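Local coordinates for protein UDP-N-Acetylenolpyruvylglucosamine Reductase (Thermus caldophilus, PDB 2GQT) that reduces enolpyruvyl-UDP-N-acetylglucosamine to UDP-N-acetylmuramate with the help of bound FAD, probably at the expense of NADPH, in bacterial cell wall formation, at residues 186-189 with 190-193. Sequence-based numbering, arbitrary orientation.
Sequences RARK and GQPK. With FAD (flavin-adenine dinucleotide), chain C.
Arg-188 and Gln-191 illustrate how a turn at the end of a helix can position a residue on a cofactor. They are the first and last residues of a type I beta turn with Lys-189 and Gly-190 at its corners, closed by a bond of 3.1 Å from Gln-191 N to Arg-188 O. Their side chains cross obliquely, the glutamine extended beyond CG. Its OE1 receives Arg-188 NH2 at 2.9 Å, in the carbonyl plane and on a lone pair, while Arg-188 NE adds a weak bond. Amide and guanidinium planes stand 74° apart, so the glutamine presents its oxygen to the guanidinium edge. A bend at chi3 (69°) turns Arg-188, part of the FAD pocket, toward the flavin: NH2 reaches FAD N5 and NH1 reaches FAD O4, both at 2.9 Å. Bonds to glutamine and flavin together would hold the guanidinium against turning. Its charge would probably polarise this side of the flavin; the N5 bond suits the oxidised form, where that nitrogen is an acceptor. A leucine in place of Arg-188 would probably leave FAD O4 and N5 without these donors and the Gln-191 amide freer to rotate. The Gln-191 side chain lies about 6 Å from that of Cys-199, the probable proton donor. A water donates to Ala-187 O and accepts from Gly-190 N, tying helix 174-187 to the turn, which starts the loop toward helix 209-215, with Ala-187 packed on Phe-121 and Pro-192 on Phe-235.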
ATOM      1  N   ARG A 186       4.802  -4.701  18.989  1.00 13.51           N
ATOM      2  CA  ARG A 186       4.779  -3.824  20.162  1.00 13.17           C
ATOM      3  C   ARG A 186       4.838  -2.356  19.749  1.00 12.86           C
ATOM      4  O   ARG A 186       4.077  -1.533  20.258  1.00 12.37           O
ATOM      5  CB  ARG A 186       5.927  -4.156  21.133  1.00 13.43           C
ATOM      6  CG  ARG A 186       5.787  -3.477  22.510  1.00 14.48           C
ATOM      7  CD  ARG A 186       7.144  -3.207  23.176  1.00 16.07           C
ATOM      8  NE  ARG A 186       7.975  -2.358  22.325  1.00 17.46           N
ATOM      9  CZ  ARG A 186       7.897  -1.030  22.266  1.00 17.63           C
ATOM     10  NH1 ARG A 186       7.042  -0.363  23.042  1.00 18.12           N
ATOM     11  NH2 ARG A 186       8.680  -0.363  21.431  1.00 17.68           N
ATOM     12  N   ALA A 187       5.721  -2.039  18.810  1.00 12.54           N
ATOM     13  CA  ALA A 187       5.891  -0.675  18.330  1.00 12.89           C
ATOM     14  C   ALA A 187       4.640  -0.111  17.648  1.00 12.96           C
ATOM     15  O   ALA A 187       4.431   1.095  17.655  1.00 13.25           O
ATOM     16  CB  ALA A 187       7.087  -0.591  17.400  1.00 12.95           C
ATOM     17  N   ARG A 188       3.811  -0.989  17.089  1.00 12.46           N
ATOM     18  CA  ARG A 188       2.582  -0.598  16.369  1.00 13.17           C
ATOM     19  C   ARG A 188       1.328  -0.588  17.256  1.00 13.89           C
ATOM     20  O   ARG A 188       0.226  -0.287  16.770  1.00 13.94           O
ATOM     21  CB  ARG A 188       2.367  -1.507  15.145  1.00 13.30           C
ATOM     22  CG  ARG A 188       3.567  -1.627  14.189  1.00 14.65           C
ATOM     23  CD  ARG A 188       3.172  -2.327  12.886  1.00 13.68           C
ATOM     24  NE  ARG A 188       2.285  -1.454  12.132  1.00 14.02           N
ATOM     25  CZ  ARG A 188       2.529  -0.926  10.934  1.00 13.62           C
ATOM     26  NH1 ARG A 188       3.603  -1.254  10.223  1.00 12.96           N
ATOM     27  NH2 ARG A 188       1.639  -0.096  10.421  1.00 15.11           N
ATOM     28  N   LYS A 189       1.491  -0.872  18.550  1.00 14.85           N
ATOM     29  CA  LYS A 189       0.350  -1.046  19.469  1.00 16.95           C
ATOM     30  C   LYS A 189      -0.592   0.159  19.552  1.00 16.77           C
ATOM     31  O   LYS A 189      -1.800   0.001  19.771  1.00 17.65           O
ATOM     32  CB  LYS A 189       0.843  -1.422  20.874  1.00 17.84           C
ATOM     33  CG  LYS A 189      -0.139  -2.258  21.700  1.00 21.17           C
ATOM     34  CD  LYS A 189      -0.968  -1.420  22.672  1.00 24.58           C
ATOM     35  CE  LYS A 189      -0.161  -0.998  23.893  1.00 26.10           C
ATOM     36  NZ  LYS A 189      -0.960  -0.120  24.788  1.00 28.04           N
ATOM     37  N   GLY A 190      -0.041   1.358  19.381  1.00 16.21           N
ATOM     38  CA  GLY A 190      -0.826   2.593  19.478  1.00 15.94           C
ATOM     39  C   GLY A 190      -1.679   2.948  18.271  1.00 15.77           C
ATOM     40  O   GLY A 190      -2.423   3.928  18.300  1.00 15.84           O
ATOM     41  N   GLN A 191      -1.561   2.173  17.199  1.00 15.39           N
ATOM     42  CA  GLN A 191      -2.365   2.387  16.002  1.00 15.60           C
ATOM     43  C   GLN A 191      -3.770   1.810  16.226  1.00 15.67           C
ATOM     44  O   GLN A 191      -3.947   0.936  17.081  1.00 16.10           O
ATOM     45  CB  GLN A 191      -1.649   1.784  14.788  1.00 15.46           C
ATOM     46  CG  GLN A 191      -0.315   2.509  14.521  1.00 16.08           C
ATOM     47  CD  GLN A 191       0.618   1.800  13.554  1.00 17.54           C
ATOM     48  OE1 GLN A 191       0.187   1.045  12.681  1.00 18.69           O
ATOM     49  NE2 GLN A 191       1.916   2.061  13.702  1.00 19.82           N
ATOM     50  N   PRO A 192      -4.787   2.340  15.515  1.00 15.98           N
ATOM     51  CA  PRO A 192      -6.159   1.890  15.749  1.00 17.21           C
ATOM     52  C   PRO A 192      -6.308   0.375  15.701  1.00 19.00           C
ATOM     53  O   PRO A 192      -5.788  -0.261  14.786  1.00 19.01           O
ATOM     54  CB  PRO A 192      -6.934   2.537  14.599  1.00 16.63           C
ATOM     55  CG  PRO A 192      -6.187   3.794  14.326  1.00 15.35           C
ATOM     56  CD  PRO A 192      -4.734   3.420  14.512  1.00 15.71           C
ATOM     57  N   LYS A 193      -7.006  -0.185  16.689  1.00 21.22           N
ATOM     58  CA  LYS A 193      -7.320  -1.621  16.743  1.00 23.97           C
ATOM     59  C   LYS A 193      -7.665  -2.208  15.365  1.00 25.29           C
ATOM     60  O   LYS A 193      -7.724  -3.433  15.204  1.00 25.03           O
ATOM     61  CB  LYS A 193      -8.440  -1.885  17.753  1.00 24.17           C
ATOM     62  CG  LYS A 193      -8.000  -1.779  19.206  1.00 24.88           C
ATOM     63  CD  LYS A 193      -9.021  -2.381  20.171  1.00 25.01           C
ATOM     64  CE  LYS A 193     -10.227  -1.472  20.376  1.00 26.51           C
ATOM     65  NZ  LYS A 193     -11.168  -1.994  21.409  1.00 27.06           N
TER
HETATM   66  PA  FAD C 601      -2.514   0.615  -3.211  1.00  6.88           P
HETATM   67  O1A FAD C 601      -3.011   1.448  -2.105  1.00  7.23           O
HETATM   68  O2A FAD C 601      -3.435  -0.289  -3.936  1.00  6.86           O
HETATM   69  O5B FAD C 601      -1.780   1.506  -4.300  1.00  7.10           O
HETATM   70  C5B FAD C 601      -0.811   2.473  -3.880  1.00  8.23           C
HETATM   71  C4B FAD C 601      -0.000   2.940  -5.069  1.00  8.05           C
HETATM   72  O4B FAD C 601       0.758   1.822  -5.576  1.00  7.34           O
HETATM   73  C3B FAD C 601      -0.841   3.458  -6.244  1.00  8.81           C
HETATM   74  O3B FAD C 601      -0.082   4.469  -6.909  1.00 10.30           O
HETATM   75  C2B FAD C 601      -0.962   2.221  -7.126  1.00  8.26           C
HETATM   76  O2B FAD C 601      -1.198   2.555  -8.494  1.00  8.97           O
HETATM   77  C1B FAD C 601       0.421   1.626  -6.972  1.00  8.04           C
HETATM   78  N9A FAD C 601       0.527   0.181  -7.261  1.00  7.32           N
HETATM   79  C8A FAD C 601      -0.127  -0.815  -6.641  1.00  7.52           C
HETATM   80  N7A FAD C 601       0.258  -1.980  -7.168  1.00  7.47           N
HETATM   81  C5A FAD C 601       1.179  -1.728  -8.104  1.00  7.00           C
HETATM   82  C6A FAD C 601       1.923  -2.510  -8.997  1.00  6.91           C
HETATM   83  N6A FAD C 601       1.843  -3.846  -9.033  1.00  8.04           N
HETATM   84  N1A FAD C 601       2.775  -1.888  -9.836  1.00  8.05           N
HETATM   85  C2A FAD C 601       2.895  -0.552  -9.840  1.00  8.65           C
HETATM   86  N3A FAD C 601       2.202   0.238  -9.025  1.00  8.09           N
HETATM   87  C4A FAD C 601       1.343  -0.346  -8.167  1.00  7.09           C
HETATM   88  N1  FAD C 601       2.857   2.238   4.718  1.00 10.78           N
HETATM   89  C2  FAD C 601       4.174   2.210   5.125  1.00 10.76           C
HETATM   90  O2  FAD C 601       5.055   2.579   4.362  1.00 11.23           O
HETATM   91  N3  FAD C 601       4.494   1.789   6.413  1.00 10.66           N
HETATM   92  C4  FAD C 601       3.519   1.365   7.307  1.00 10.75           C
HETATM   93  O4  FAD C 601       3.842   0.988   8.438  1.00 11.26           O
HETATM   94  C4X FAD C 601       2.191   1.387   6.882  1.00 10.21           C
HETATM   95  N5  FAD C 601       1.180   0.980   7.749  1.00 11.95           N
HETATM   96  C5X FAD C 601      -0.144   0.943   7.290  1.00 11.12           C
HETATM   97  C6  FAD C 601      -1.141   0.470   8.142  1.00 11.84           C
HETATM   98  C7  FAD C 601      -2.465   0.405   7.718  1.00 12.13           C
HETATM   99  C7M FAD C 601      -3.542  -0.130   8.669  1.00 13.44           C
HETATM  100  C8  FAD C 601      -2.788   0.831   6.425  1.00 11.92           C
HETATM  101  C8M FAD C 601      -4.244   0.774   5.940  1.00 12.56           C
HETATM  102  C9  FAD C 601      -1.793   1.312   5.578  1.00 11.32           C
HETATM  103  C9A FAD C 601      -0.464   1.374   5.996  1.00 11.55           C
HETATM  104  N10 FAD C 601       0.551   1.856   5.152  1.00 10.88           N
HETATM  105  C10 FAD C 601       1.872   1.825   5.593  1.00 10.28           C
HETATM  106  C1' FAD C 601       0.258   2.421   3.808  1.00  9.70           C
HETATM  107  C2' FAD C 601       0.174   1.338   2.721  1.00  9.86           C
HETATM  108  O2' FAD C 601      -0.051   0.040   3.306  1.00  9.75           O
HETATM  109  C3' FAD C 601       1.441   1.268   1.866  1.00  9.30           C
HETATM  110  O3' FAD C 601       1.632   2.514   1.182  1.00 10.00           O
HETATM  111  C4' FAD C 601       1.390   0.105   0.867  1.00  9.36           C
HETATM  112  O4' FAD C 601       2.673  -0.047   0.257  1.00 10.41           O
HETATM  113  C5' FAD C 601       0.336   0.282  -0.223  1.00  8.62           C
HETATM  114  O5' FAD C 601       0.269  -0.952  -0.938  1.00  7.88           O
HETATM  115  P   FAD C 601      -1.107  -1.396  -1.615  1.00  7.79           P
HETATM  116  O1P FAD C 601      -0.838  -2.670  -2.308  1.00  7.60           O
HETATM  117  O2P FAD C 601      -2.237  -1.307  -0.667  1.00  7.81           O
HETATM  118  O3P FAD C 601      -1.221  -0.241  -2.726  1.00  7.28           O
HETATM  119  O   HOH W   1       2.259   2.505  18.052  1.00 27.28           O